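PDB 6R2M: glycoside transferase from Listeria monocytogenes, which is an extracellular, monomeric glycoside hydrolase that probably cleaves glycosidic bonds of an exopolysaccharide. Local coordinates for residues 20-24 against 59-65; 25-30 against 293-297; 50-55 against 102-106; 188-192 against 212-216; 268-272 against 283-287. All coordinates share one frame; numbering follows the deposited sequence.

Contact 1 of 5, residues 20-24 against 59-65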
# COMPACT_ATOMS: atom_id res chain seq x y z
N THR A 20 -21.00 -4.87 6.35
CA THR A 20 -20.74 -3.66 7.12
C THR A 20 -19.91 -3.90 8.37
O THR A 20 -19.72 -2.96 9.14
CB THR A 20 -22.06 -2.99 7.53
OG1 THR A 20 -22.80 -3.88 8.37
CG2 THR A 20 -22.89 -2.65 6.31
N SER A 21 -19.42 -5.12 8.60
CA SER A 21 -18.80 -5.42 9.89
C SER A 21 -17.47 -4.70 10.06
O SER A 21 -17.14 -4.25 11.17
CB SER A 21 -18.62 -6.93 10.02
OG SER A 21 -17.94 -7.47 8.90
N VAL A 22 -16.67 -4.60 8.99
CA VAL A 22 -15.39 -3.90 9.09
C VAL A 22 -15.64 -2.42 9.37
O VAL A 22 -14.98 -1.82 10.23
CB VAL A 22 -14.55 -4.09 7.82
CG1 VAL A 22 -13.39 -3.09 7.80
CG2 VAL A 22 -14.01 -5.51 7.75
N GLN A 23 -16.58 -1.81 8.65
CA GLN A 23 -16.92 -0.41 8.88
C GLN A 23 -17.30 -0.17 10.33
O GLN A 23 -16.85 0.79 10.96
CB GLN A 23 -18.06 0.02 7.94
CG GLN A 23 -17.71 -0.08 6.45
CD GLN A 23 -18.18 -1.39 5.83
OE1 GLN A 23 -17.79 -2.48 6.26
NE2 GLN A 23 -19.03 -1.29 4.82
N THR A 24 -18.15 -1.05 10.88
CA THR A 24 -18.55 -0.94 12.28
C THR A 24 -17.35 -1.08 13.20
O THR A 24 -17.20 -0.29 14.14
CB THR A 24 -19.60 -2.00 12.60
OG1 THR A 24 -20.77 -1.74 11.81
CG2 THR A 24 -19.99 -1.98 14.08
N TYR A 59 -10.77 -0.49 0.63
CA TYR A 59 -11.69 -1.50 1.14
C TYR A 59 -13.14 -1.13 0.84
O TYR A 59 -13.93 -1.99 0.43
CB TYR A 59 -11.49 -1.68 2.65
CG TYR A 59 -12.42 -2.71 3.23
CD1 TYR A 59 -12.10 -4.07 3.16
CD2 TYR A 59 -13.65 -2.35 3.76
CE1 TYR A 59 -12.95 -5.03 3.66
CE2 TYR A 59 -14.53 -3.31 4.27
CZ TYR A 59 -14.17 -4.65 4.21
OH TYR A 59 -15.04 -5.62 4.69
N LEU A 60 -13.51 0.14 1.03
CA LEU A 60 -14.91 0.54 0.88
C LEU A 60 -15.38 0.41 -0.56
O LEU A 60 -16.56 0.10 -0.79
CB LEU A 60 -15.09 1.97 1.40
CG LEU A 60 -14.82 2.04 2.90
CD1 LEU A 60 -14.71 3.48 3.31
CD2 LEU A 60 -15.87 1.29 3.76
N VAL A 61 -14.50 0.64 -1.54
CA VAL A 61 -14.88 0.37 -2.93
C VAL A 61 -15.11 -1.11 -3.13
O VAL A 61 -16.08 -1.53 -3.79
CB VAL A 61 -13.82 0.93 -3.89
CG1 VAL A 61 -14.15 0.52 -5.34
CG2 VAL A 61 -13.74 2.43 -3.79
N GLU A 62 -14.24 -1.95 -2.55
CA GLU A 62 -14.35 -3.39 -2.72
C GLU A 62 -15.67 -3.92 -2.17
O GLU A 62 -16.28 -4.82 -2.76
CB GLU A 62 -13.16 -4.10 -2.05
CG GLU A 62 -13.15 -5.60 -2.20
CD GLU A 62 -13.07 -6.06 -3.66
OE1 GLU A 62 -12.47 -5.34 -4.49
OE2 GLU A 62 -13.60 -7.16 -3.95
N VAL A 63 -16.16 -3.35 -1.06
CA VAL A 63 -17.40 -3.83 -0.45
C VAL A 63 -18.61 -2.98 -0.86
O VAL A 63 -19.69 -3.13 -0.28
CB VAL A 63 -17.30 -3.93 1.09
CG1 VAL A 63 -16.19 -4.90 1.48
CG2 VAL A 63 -17.07 -2.55 1.75
N ASN A 64 -18.46 -2.12 -1.86
CA ASN A 64 -19.59 -1.42 -2.48
C ASN A 64 -20.30 -0.50 -1.49
O ASN A 64 -21.53 -0.49 -1.41
CB ASN A 64 -20.59 -2.40 -3.10
CG ASN A 64 -21.61 -1.71 -4.00
OD1 ASN A 64 -21.25 -0.81 -4.76
ND2 ASN A 64 -22.87 -2.09 -3.87
N ASP A 65 -19.54 0.27 -0.72
CA ASP A 65 -20.12 1.14 0.31
C ASP A 65 -19.89 2.61 -0.06
O ASP A 65 -18.95 3.25 0.42
CB ASP A 65 -19.55 0.79 1.69
CG ASP A 65 -20.24 1.56 2.81
OD1 ASP A 65 -21.09 2.43 2.54
OD2 ASP A 65 -19.91 1.29 3.99
O HOH W 1 -17.30 -5.07 6.07
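Q23, at the start of helix 21-29, reaches across to D65, just beyond the end of helix 50-62. A bend in its chain (chi2 96°) turns the amide so that NE2 faces D65 while OE1 faces the edge of the Y59 ring. Q23 NE2 gives D65 OD2 a nearly straight hydrogen bond of 2.8 Å, with the oxygen in the amide plane; the donor arrives on the anti side, 25° out of the carboxylate plane. The same NE2 also bonds S19 O, and OD2 has a second partner in T68 OG1. Q23 OE1 accepts a 2.6 Å bond from a water. That water also accepts from V22 N at 3.0 Å and lies 2.7 Å from Y59 OH, so it ties the first turn of one helix to the phenol of the other; Y59 OH is bonded to K312 NZ as well. V22 lays CG1 over one face of the Y59 ring, 4.1 Å from its centroid, in a CH-pi contact, while V22 CG2 approaches Y59 OH to 3.2 Å. Nearer its backbone, Q23 packs CG on L60 CD2 at 3.5 Å. Helix 50-62 closes in a Schellman motif with N64 at C-prime. Helix 301-312 packs on V22 and Y59 through Y304, E308 and I309, and helix 66-79 meets L60 through T68 and Q72.

Contact 2 of 5, residues 25-30 against 293-297; sequences YVKENY and TSNPE
Y25 extends its ring with CG anti to the backbone N (chi1 -174°), whereas Y30, five residues on and just past the helix end, swings CG to the side opposite its carbonyl carbon (chi1 -77°); the two phenols thereby converge on P296 and the peptides before it. P296 buries more surface here than any other residue, and its ring is met on several sides. Y30 presents a ring face to P296 CB, 4.3 Å from the centroid, in a CH-pi contact, and Y30 OH lies 3.6 Å from P296 CA. Y25 brings OH to P296 CD at 3.5 Å, crossing the proline at about a right angle. N29 adds CB and OD1 against the same ring, with N29 OD1 3.7 Å from P296 CG. The N29 amide is itself held: ND2 bonds Y25 O, on a lone pair in the carbonyl plane, and OD1 takes a bond from K41 NZ.

The polar side is shared through a water. It donates to Y30 OH and, at 2.7 Å, to T293 O, and lies 2.6 Å from Y25 OH. Y25 OH also makes a weak hydrogen bond to S294 O at 3.0 Å, its proton having another acceptor within reach, while Y30 OH is bonded to T299 O. The ring of Y304 of helix 301-312 meets both tyrosine rings. N295 OD1 accepts from E297 N at 2.8 Å, forming an Asx turn around P296. The C-terminal end of helix 21-29, with Y25 on its last turns and Y30 just after it, thus packs on a proline in the loop joining helices 278-290 and 301-312.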
# COMPACT_ATOMS: atom_id res chain seq x y z
N TYR A 25 -16.47 -2.03 12.90
CA TYR A 25 -15.29 -2.25 13.74
C TYR A 25 -14.33 -1.08 13.66
O TYR A 25 -13.75 -0.67 14.67
CB TYR A 25 -14.60 -3.54 13.30
CG TYR A 25 -13.46 -3.93 14.18
CD1 TYR A 25 -13.67 -4.69 15.32
CD2 TYR A 25 -12.16 -3.53 13.89
CE1 TYR A 25 -12.63 -5.05 16.15
CE2 TYR A 25 -11.09 -3.90 14.71
CZ TYR A 25 -11.35 -4.67 15.84
OH TYR A 25 -10.33 -5.05 16.69
N VAL A 26 -14.16 -0.49 12.47
CA VAL A 26 -13.28 0.66 12.34
C VAL A 26 -13.84 1.86 13.10
O VAL A 26 -13.10 2.57 13.79
CB VAL A 26 -13.06 0.97 10.85
CG1 VAL A 26 -12.41 2.36 10.68
CG2 VAL A 26 -12.18 -0.12 10.23
N LYS A 27 -15.15 2.10 12.97
CA LYS A 27 -15.78 3.17 13.72
C LYS A 27 -15.57 3.00 15.22
O LYS A 27 -15.33 3.98 15.94
CB LYS A 27 -17.27 3.23 13.37
CG LYS A 27 -17.53 3.75 11.95
CD LYS A 27 -19.00 3.68 11.55
CE LYS A 27 -19.20 4.09 10.08
NZ LYS A 27 -20.50 3.61 9.57
N GLU A 28 -15.64 1.76 15.71
CA GLU A 28 -15.57 1.53 17.15
C GLU A 28 -14.14 1.50 17.68
O GLU A 28 -13.92 1.80 18.86
CB GLU A 28 -16.30 0.23 17.49
CG GLU A 28 -16.13 -0.25 18.93
CD GLU A 28 -16.98 0.53 19.91
OE1 GLU A 28 -16.66 0.52 21.12
OE2 GLU A 28 -17.98 1.15 19.48
N ASN A 29 -13.16 1.15 16.86
CA ASN A 29 -11.84 0.86 17.40
C ASN A 29 -10.70 1.66 16.81
O ASN A 29 -9.69 1.82 17.49
CB ASN A 29 -11.51 -0.63 17.23
CG ASN A 29 -12.42 -1.51 18.05
OD1 ASN A 29 -12.26 -1.60 19.27
ND2 ASN A 29 -13.39 -2.15 17.40
N TYR A 30 -10.81 2.12 15.57
CA TYR A 30 -9.71 2.81 14.93
C TYR A 30 -10.05 4.25 14.56
O TYR A 30 -9.37 4.84 13.73
CB TYR A 30 -9.27 2.06 13.67
CG TYR A 30 -8.45 0.81 13.91
CD1 TYR A 30 -7.14 0.89 14.37
CD2 TYR A 30 -8.98 -0.45 13.62
CE1 TYR A 30 -6.39 -0.27 14.57
CE2 TYR A 30 -8.23 -1.60 13.81
CZ TYR A 30 -6.95 -1.51 14.29
OH TYR A 30 -6.22 -2.67 14.47
N THR A 293 -5.57 -10.40 14.08
CA THR A 293 -5.66 -8.95 13.92
C THR A 293 -6.74 -8.34 14.82
O THR A 293 -7.19 -7.23 14.55
CB THR A 293 -5.95 -8.58 12.46
OG1 THR A 293 -7.14 -9.23 12.00
CG2 THR A 293 -4.78 -8.96 11.55
N SER A 294 -7.16 -9.05 15.88
CA SER A 294 -8.36 -8.66 16.61
C SER A 294 -8.10 -7.73 17.80
O SER A 294 -9.07 -7.22 18.38
CB SER A 294 -9.12 -9.90 17.10
OG SER A 294 -8.36 -10.63 18.06
N ASN A 295 -6.85 -7.49 18.15
CA ASN A 295 -6.52 -6.56 19.22
C ASN A 295 -6.16 -5.22 18.59
O ASN A 295 -5.07 -5.10 18.01
CB ASN A 295 -5.35 -7.08 20.06
CG ASN A 295 -5.00 -6.16 21.22
OD1 ASN A 295 -5.25 -4.96 21.18
ND2 ASN A 295 -4.41 -6.73 22.26
N PRO A 296 -7.02 -4.20 18.68
CA PRO A 296 -6.72 -2.93 17.99
C PRO A 296 -5.70 -2.09 18.71
O PRO A 296 -5.21 -1.11 18.12
CB PRO A 296 -8.09 -2.24 17.94
CG PRO A 296 -8.77 -2.72 19.19
CD PRO A 296 -8.29 -4.15 19.41
N GLU A 297 -5.35 -2.43 19.95
CA GLU A 297 -4.28 -1.71 20.63
C GLU A 297 -2.91 -2.15 20.13
O GLU A 297 -1.97 -1.34 20.15
CB GLU A 297 -4.37 -1.91 22.15
CG GLU A 297 -5.59 -1.27 22.77
CD GLU A 297 -5.60 -1.39 24.29
OE1 GLU A 297 -5.03 -2.36 24.83
OE2 GLU A 297 -6.21 -0.51 24.94
O HOH W 2 -7.90 -4.83 15.66

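Contact 3 of 5, residues 50-55 against 102-106; sequences AESIGL and DDFRI
R105 lies across the backbone of G54 and L55 and ends beside E51. Its chain leaves with CG anti to the backbone N and stays extended until a bend at chi3 (-60°), which turns the guanidinium back toward D102 on its own helix. R105 NH1 meets D102 OD1 in a salt bridge of 2.9 Å, with the oxygen in the guanidinium plane. L55 sets CD1 over one face of the group, and R105 CD touches L55 N at 3.6 Å. G54 has no side chain to interpose: G54 CA comes 3.7 Å from I106 CG1. The axes of segments 50-55 and 102-106 approach to 8.8 Å and run nearly parallel, at 17°, with helix 66-79 between them in sequence, as expected for neighbouring helices of one ring in an alpha/alpha barrel, the probable fold of this hydrolase.

E51 is extended beyond CG and carries its carboxylate across D102 at an oblique angle, the two planes almost perpendicular; E51 CB sits 3.3 Å from D102 OD1. One water joins the charged ends, donating to E51 OE2 and to D102 OD1 (3.0 Å) while accepting from R105 NH2. A second donates to A50 O and D102 O and accepts from R105 NH1 at 2.9 Å. A third accepts from E51 N and donates to D102 OD2 at 2.6 Å.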
# COMPACT_ATOMS: atom_id res chain seq x y z
N ALA A 50 -2.24 9.15 5.91
CA ALA A 50 -2.84 9.06 4.58
C ALA A 50 -2.90 7.62 4.11
O ALA A 50 -3.81 7.24 3.36
CB ALA A 50 -2.07 9.93 3.58
N GLU A 51 -1.93 6.81 4.55
CA GLU A 51 -1.92 5.39 4.24
C GLU A 51 -3.18 4.72 4.74
O GLU A 51 -3.83 3.95 4.01
CB GLU A 51 -0.67 4.78 4.88
CG GLU A 51 -0.57 3.28 4.79
CD GLU A 51 0.66 2.80 5.50
OE1 GLU A 51 0.62 2.67 6.74
OE2 GLU A 51 1.68 2.59 4.82
N SER A 52 -3.57 5.01 5.99
CA SER A 52 -4.73 4.36 6.58
C SER A 52 -6.02 4.76 5.89
O SER A 52 -6.84 3.90 5.55
CB SER A 52 -4.81 4.66 8.07
OG SER A 52 -3.62 4.27 8.72
N ILE A 53 -6.24 6.07 5.68
CA ILE A 53 -7.49 6.48 5.04
C ILE A 53 -7.54 5.95 3.61
O ILE A 53 -8.60 5.52 3.14
CB ILE A 53 -7.69 8.01 5.12
CG1 ILE A 53 -9.10 8.40 4.66
CG2 ILE A 53 -6.65 8.78 4.30
CD1 ILE A 53 -9.45 9.88 4.92
N GLY A 54 -6.40 5.91 2.91
CA GLY A 54 -6.40 5.37 1.56
C GLY A 54 -6.73 3.88 1.53
O GLY A 54 -7.43 3.41 0.63
N LEU A 55 -6.20 3.12 2.49
CA LEU A 55 -6.51 1.69 2.55
C LEU A 55 -7.98 1.47 2.89
O LEU A 55 -8.63 0.58 2.33
CB LEU A 55 -5.61 1.00 3.57
CG LEU A 55 -4.19 0.74 3.10
CD1 LEU A 55 -3.30 0.53 4.31
CD2 LEU A 55 -4.14 -0.45 2.15
N ASP A 102 1.22 6.81 -0.93
CA ASP A 102 -0.11 7.10 -0.40
C ASP A 102 -0.95 7.89 -1.40
O ASP A 102 -2.18 7.70 -1.45
CB ASP A 102 0.01 7.85 0.94
CG ASP A 102 0.74 7.01 1.99
OD1 ASP A 102 0.61 5.77 1.96
OD2 ASP A 102 1.45 7.58 2.85
N ASP A 103 -0.32 8.77 -2.19
CA ASP A 103 -1.05 9.45 -3.26
C ASP A 103 -1.55 8.45 -4.28
O ASP A 103 -2.71 8.52 -4.70
CB ASP A 103 -0.17 10.46 -3.99
CG ASP A 103 0.36 11.56 -3.11
OD1 ASP A 103 -0.03 11.66 -1.93
OD2 ASP A 103 1.19 12.34 -3.64
N PHE A 104 -0.67 7.52 -4.68
CA PHE A 104 -1.02 6.48 -5.65
C PHE A 104 -2.20 5.66 -5.17
O PHE A 104 -3.13 5.37 -5.93
CB PHE A 104 0.18 5.55 -5.89
CG PHE A 104 1.33 6.17 -6.64
CD1 PHE A 104 1.14 7.24 -7.51
CD2 PHE A 104 2.61 5.66 -6.46
CE1 PHE A 104 2.23 7.78 -8.19
CE2 PHE A 104 3.69 6.19 -7.13
CZ PHE A 104 3.49 7.26 -8.01
N ARG A 105 -2.18 5.26 -3.90
CA ARG A 105 -3.26 4.44 -3.37
C ARG A 105 -4.58 5.19 -3.37
O ARG A 105 -5.61 4.65 -3.77
CB ARG A 105 -2.91 3.98 -1.95
CG ARG A 105 -3.97 3.03 -1.40
CD ARG A 105 -3.67 2.65 0.04
NE ARG A 105 -2.37 1.99 0.17
CZ ARG A 105 -1.28 2.56 0.65
NH1 ARG A 105 -1.28 3.83 1.05
NH2 ARG A 105 -0.16 1.85 0.74
N ILE A 106 -4.56 6.46 -2.94
CA ILE A 106 -5.80 7.23 -2.84
C ILE A 106 -6.37 7.51 -4.23
O ILE A 106 -7.58 7.37 -4.45
CB ILE A 106 -5.53 8.53 -2.05
CG1 ILE A 106 -5.43 8.19 -0.56
CG2 ILE A 106 -6.64 9.56 -2.28
CD1 ILE A 106 -4.77 9.27 0.31
O HOH W 3 -3.10 6.07 0.87
O HOH W 4 0.72 7.88 5.31
O HOH W 5 2.00 3.11 2.42

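Contact 4 of 5, residues 188-192 against 212-216; sequences PFFTE and QMLIA
Q212 inserts its carboxamide into the backbone of the loop 188-192 and uses both ends of it on F190. Q212 OE1 accepts from F190 N at 2.8 Å, on a lone pair in the carbonyl plane. Q212 NE2 returns a nearly straight bond of 3.0 Å to F190 O, meeting a lone pair in the carbonyl plane of F190, and that oxygen lies in the amide plane of Q212. Gripped at both ends by one residue, the amide is fixed in rotation, and the backbone N and O of F190 are satisfied although buried. Q212 NE2 makes a further, weak bond to E192 OE2 at 3.1 Å; the stronger partner of that carboxylate is A202 N, bonded to E192 OE1. The Q212 chain bends at chi2 (-74°) to place the amide alongside the loop.

F190 itself folds back over the helix. I215 CG2 lies over one face of its ring, 3.6 Å from the centroid, in a CH-pi contact. F190 CE2 reaches A216 CB at 3.8 Å, and F190 CD2 lies 3.5 Å from Q212 OE1. I215 CD1 turns the other way, to E192 CG at 3.8 Å. F230 of helix 228-241 packs near F190 and Q212, and F233 meets the F189 ring edge to face. A glutamine bonded through both amide ends to one residue's N-H and C=O imitates a strand neighbour's backbone; here it fastens an irregular loop, leading into strand 193-195, onto helix 209-223.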
# COMPACT_ATOMS: atom_id res chain seq x y z
N PRO A 188 19.56 -12.33 -2.12
CA PRO A 188 18.23 -12.60 -2.68
C PRO A 188 17.21 -11.50 -2.38
O PRO A 188 16.06 -11.63 -2.79
CB PRO A 188 17.83 -13.91 -2.00
CG PRO A 188 18.42 -13.75 -0.63
CD PRO A 188 19.70 -12.95 -0.79
N PHE A 189 17.63 -10.44 -1.68
CA PHE A 189 16.75 -9.33 -1.35
C PHE A 189 17.02 -8.15 -2.27
O PHE A 189 18.14 -7.93 -2.72
CB PHE A 189 16.95 -8.90 0.10
CG PHE A 189 16.81 -10.02 1.08
CD1 PHE A 189 15.57 -10.58 1.35
CD2 PHE A 189 17.94 -10.52 1.73
CE1 PHE A 189 15.44 -11.63 2.26
CE2 PHE A 189 17.81 -11.57 2.65
CZ PHE A 189 16.56 -12.11 2.90
N PHE A 190 15.96 -7.38 -2.52
CA PHE A 190 16.07 -6.19 -3.35
C PHE A 190 16.81 -5.09 -2.61
O PHE A 190 16.59 -4.88 -1.41
CB PHE A 190 14.69 -5.66 -3.72
CG PHE A 190 13.92 -6.54 -4.65
CD1 PHE A 190 14.09 -6.45 -6.02
CD2 PHE A 190 12.96 -7.43 -4.15
CE1 PHE A 190 13.34 -7.25 -6.87
CE2 PHE A 190 12.22 -8.23 -5.01
CZ PHE A 190 12.41 -8.14 -6.36
N THR A 191 17.65 -4.35 -3.34
CA THR A 191 18.11 -3.04 -2.88
C THR A 191 16.92 -2.09 -2.89
O THR A 191 16.34 -1.85 -3.96
CB THR A 191 19.20 -2.49 -3.79
OG1 THR A 191 18.75 -2.61 -5.14
CG2 THR A 191 20.50 -3.23 -3.61
N GLU A 192 16.57 -1.55 -1.74
CA GLU A 192 15.30 -0.83 -1.64
C GLU A 192 15.38 0.60 -2.13
O GLU A 192 14.32 1.19 -2.41
CB GLU A 192 14.82 -0.81 -0.19
CG GLU A 192 14.58 -2.19 0.39
CD GLU A 192 15.76 -2.70 1.22
OE1 GLU A 192 16.91 -2.29 0.95
OE2 GLU A 192 15.52 -3.51 2.15
N GLN A 212 10.02 -5.49 0.98
CA GLN A 212 10.47 -6.42 -0.04
C GLN A 212 9.31 -6.96 -0.87
O GLN A 212 9.43 -7.08 -2.09
CB GLN A 212 11.25 -7.57 0.60
CG GLN A 212 12.58 -7.15 1.25
CD GLN A 212 13.66 -6.85 0.21
OE1 GLN A 212 13.77 -7.57 -0.78
NE2 GLN A 212 14.46 -5.81 0.44
N MET A 213 8.17 -7.29 -0.23
CA MET A 213 7.05 -7.82 -1.00
C MET A 213 6.49 -6.75 -1.93
O MET A 213 6.10 -7.05 -3.06
CB MET A 213 5.94 -8.33 -0.07
CG MET A 213 6.23 -9.65 0.62
SD MET A 213 6.80 -10.97 -0.46
CE MET A 213 5.54 -10.94 -1.74
N LEU A 214 6.43 -5.50 -1.47
CA LEU A 214 5.91 -4.45 -2.34
C LEU A 214 6.82 -4.25 -3.55
O LEU A 214 6.33 -4.04 -4.67
CB LEU A 214 5.75 -3.15 -1.55
CG LEU A 214 4.59 -3.20 -0.55
CD1 LEU A 214 4.66 -2.00 0.38
CD2 LEU A 214 3.25 -3.23 -1.30
N ILE A 215 8.14 -4.33 -3.37
CA ILE A 215 9.06 -4.22 -4.50
C ILE A 215 8.86 -5.39 -5.45
O ILE A 215 8.83 -5.22 -6.68
CB ILE A 215 10.52 -4.15 -4.02
CG1 ILE A 215 10.72 -2.93 -3.13
CG2 ILE A 215 11.50 -4.13 -5.23
CD1 ILE A 215 12.00 -2.97 -2.34
N ALA A 216 8.72 -6.59 -4.91
CA ALA A 216 8.55 -7.76 -5.76
C ALA A 216 7.30 -7.66 -6.60
O ALA A 216 7.29 -8.07 -7.77
CB ALA A 216 8.49 -9.03 -4.90

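Contact 5 of 5, residues 268-272 against 283-287; sequences LTQYF and ITKEL
T284 fits closely between T269 and F272 of the facing helix. Its hydroxyl sits between its own backbone N and carbonyl carbon (chi1 61°), which directs T284 OG1 at T269 OG1, 2.9 Å away, and sends the methyl toward F272. The oxygens are within hydrogen-bonding distance, but the proton of T284 OG1 has other acceptors near, N280 O and G281 O, each a weak partner, so the choice is not settled. T269 OG1 is bonded to Y265 O in its own helix. T284 CG2 meets the F272 ring at its edge, 3.7 Å from F272 CE2, and touches L268 CB at 4.0 Å.

The small threonines lie where helices 262-274 and 278-290, an antiparallel helical hairpin, come near each other: the axes of segments 268-272 and 283-287 lie at 163° and approach to 8.9 Å, and the CA atoms of T269 and T284 to 5.5 Å. L238 of helix 228-241 packs on F272 and T284.

On the other flank K285 is loosely held. K285 CB only grazes T269 CG2, at 4.3 Å, and its exposed chain runs extended as far as CE, with NZ turned aside (chi4 -79°) into a salt bridge with E289. Helix 301-312 adjoins this flank, T310 touching T269 and L311 touching K285.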
# COMPACT_ATOMS: atom_id res chain seq x y z
N LEU A 268 2.09 -11.61 0.22
CA LEU A 268 2.49 -12.89 -0.38
C LEU A 268 1.32 -13.56 -1.10
O LEU A 268 1.48 -14.12 -2.19
CB LEU A 268 3.02 -13.84 0.69
CG LEU A 268 4.48 -13.66 1.07
CD1 LEU A 268 4.72 -14.41 2.36
CD2 LEU A 268 5.35 -14.23 -0.05
N THR A 269 0.14 -13.55 -0.47
CA THR A 269 -1.03 -14.14 -1.09
C THR A 269 -1.35 -13.45 -2.41
O THR A 269 -1.57 -14.12 -3.43
CB THR A 269 -2.20 -14.07 -0.11
OG1 THR A 269 -1.84 -14.84 1.05
CG2 THR A 269 -3.47 -14.62 -0.72
N GLN A 270 -1.31 -12.11 -2.42
CA GLN A 270 -1.51 -11.35 -3.66
C GLN A 270 -0.45 -11.69 -4.70
O GLN A 270 -0.76 -11.86 -5.88
CB GLN A 270 -1.49 -9.85 -3.38
CG GLN A 270 -2.58 -9.39 -2.44
CD GLN A 270 -2.41 -7.94 -2.03
OE1 GLN A 270 -1.87 -7.12 -2.77
NE2 GLN A 270 -2.87 -7.61 -0.83
N TYR A 271 0.81 -11.78 -4.26
CA TYR A 271 1.92 -12.03 -5.18
C TYR A 271 1.82 -13.42 -5.80
O TYR A 271 2.00 -13.60 -7.01
CB TYR A 271 3.23 -11.86 -4.41
CG TYR A 271 4.48 -12.39 -5.08
CD1 TYR A 271 5.21 -11.58 -5.94
CD2 TYR A 271 4.95 -13.68 -4.83
CE1 TYR A 271 6.38 -12.03 -6.53
CE2 TYR A 271 6.10 -14.15 -5.42
CZ TYR A 271 6.81 -13.32 -6.27
OH TYR A 271 7.95 -13.80 -6.86
N PHE A 272 1.55 -14.44 -4.97
CA PHE A 272 1.46 -15.79 -5.51
C PHE A 272 0.27 -15.92 -6.45
O PHE A 272 0.37 -16.59 -7.48
CB PHE A 272 1.38 -16.80 -4.36
CG PHE A 272 2.70 -17.06 -3.71
CD1 PHE A 272 3.86 -17.16 -4.47
CD2 PHE A 272 2.79 -17.20 -2.32
CE1 PHE A 272 5.09 -17.42 -3.85
CE2 PHE A 272 4.01 -17.46 -1.72
CZ PHE A 272 5.16 -17.56 -2.48
N ILE A 283 -1.28 -21.73 0.60
CA ILE A 283 -0.50 -21.83 1.83
C ILE A 283 -0.44 -20.49 2.56
O ILE A 283 -0.62 -20.43 3.78
CB ILE A 283 0.91 -22.37 1.52
CG1 ILE A 283 0.79 -23.83 1.06
CG2 ILE A 283 1.80 -22.25 2.75
CD1 ILE A 283 2.07 -24.39 0.47
N THR A 284 -0.22 -19.41 1.82
CA THR A 284 -0.09 -18.13 2.51
C THR A 284 -1.44 -17.52 2.86
O THR A 284 -1.51 -16.71 3.78
CB THR A 284 0.74 -17.15 1.68
OG1 THR A 284 0.11 -16.89 0.41
CG2 THR A 284 2.15 -17.72 1.42
N LYS A 285 -2.51 -17.89 2.14
CA LYS A 285 -3.84 -17.50 2.59
C LYS A 285 -4.14 -18.10 3.96
O LYS A 285 -4.66 -17.42 4.85
CB LYS A 285 -4.90 -17.92 1.57
CG LYS A 285 -6.30 -17.47 1.96
CD LYS A 285 -7.26 -17.56 0.79
CE LYS A 285 -8.54 -16.77 1.05
NZ LYS A 285 -9.50 -17.50 1.92
N GLU A 286 -3.80 -19.38 4.16
CA GLU A 286 -4.03 -19.99 5.46
C GLU A 286 -3.16 -19.35 6.54
O GLU A 286 -3.60 -19.21 7.69
CB GLU A 286 -3.78 -21.50 5.40
CG GLU A 286 -4.73 -22.24 4.48
CD GLU A 286 -4.60 -23.75 4.61
OE1 GLU A 286 -4.17 -24.21 5.69
OE2 GLU A 286 -4.93 -24.46 3.64
N LEU A 287 -1.94 -18.94 6.19
CA LEU A 287 -1.09 -18.25 7.15
C LEU A 287 -1.66 -16.88 7.50
O LEU A 287 -1.57 -16.43 8.65
CB LEU A 287 0.34 -18.13 6.60
CG LEU A 287 1.13 -19.45 6.67
CD1 LEU A 287 2.36 -19.43 5.77
CD2 LEU A 287 1.55 -19.73 8.11

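Overall arrangement
Contacts 1 and 2 share helix 21-29 and lie on the same side of the chain's centre, their centres 14 Å apart. Contact 1 also shares helix 50-62 with contact 3, whose centre is 7 Å from that of the chain. Contact 4 is on the opposite side of the centre from contacts 1 and 2, its centre about 30 Å from theirs. It touches contact 5 (centres 17 Å apart), where M213 packs on L268 and Y271. Along the chain contacts 1 and 3 cross and precede 4, then 5; contact 2 spans 3, 4 and 5, joining the first helix to the loop after helix 278-290. Early and late helices thus meet, consistent with an alpha/alpha barrel.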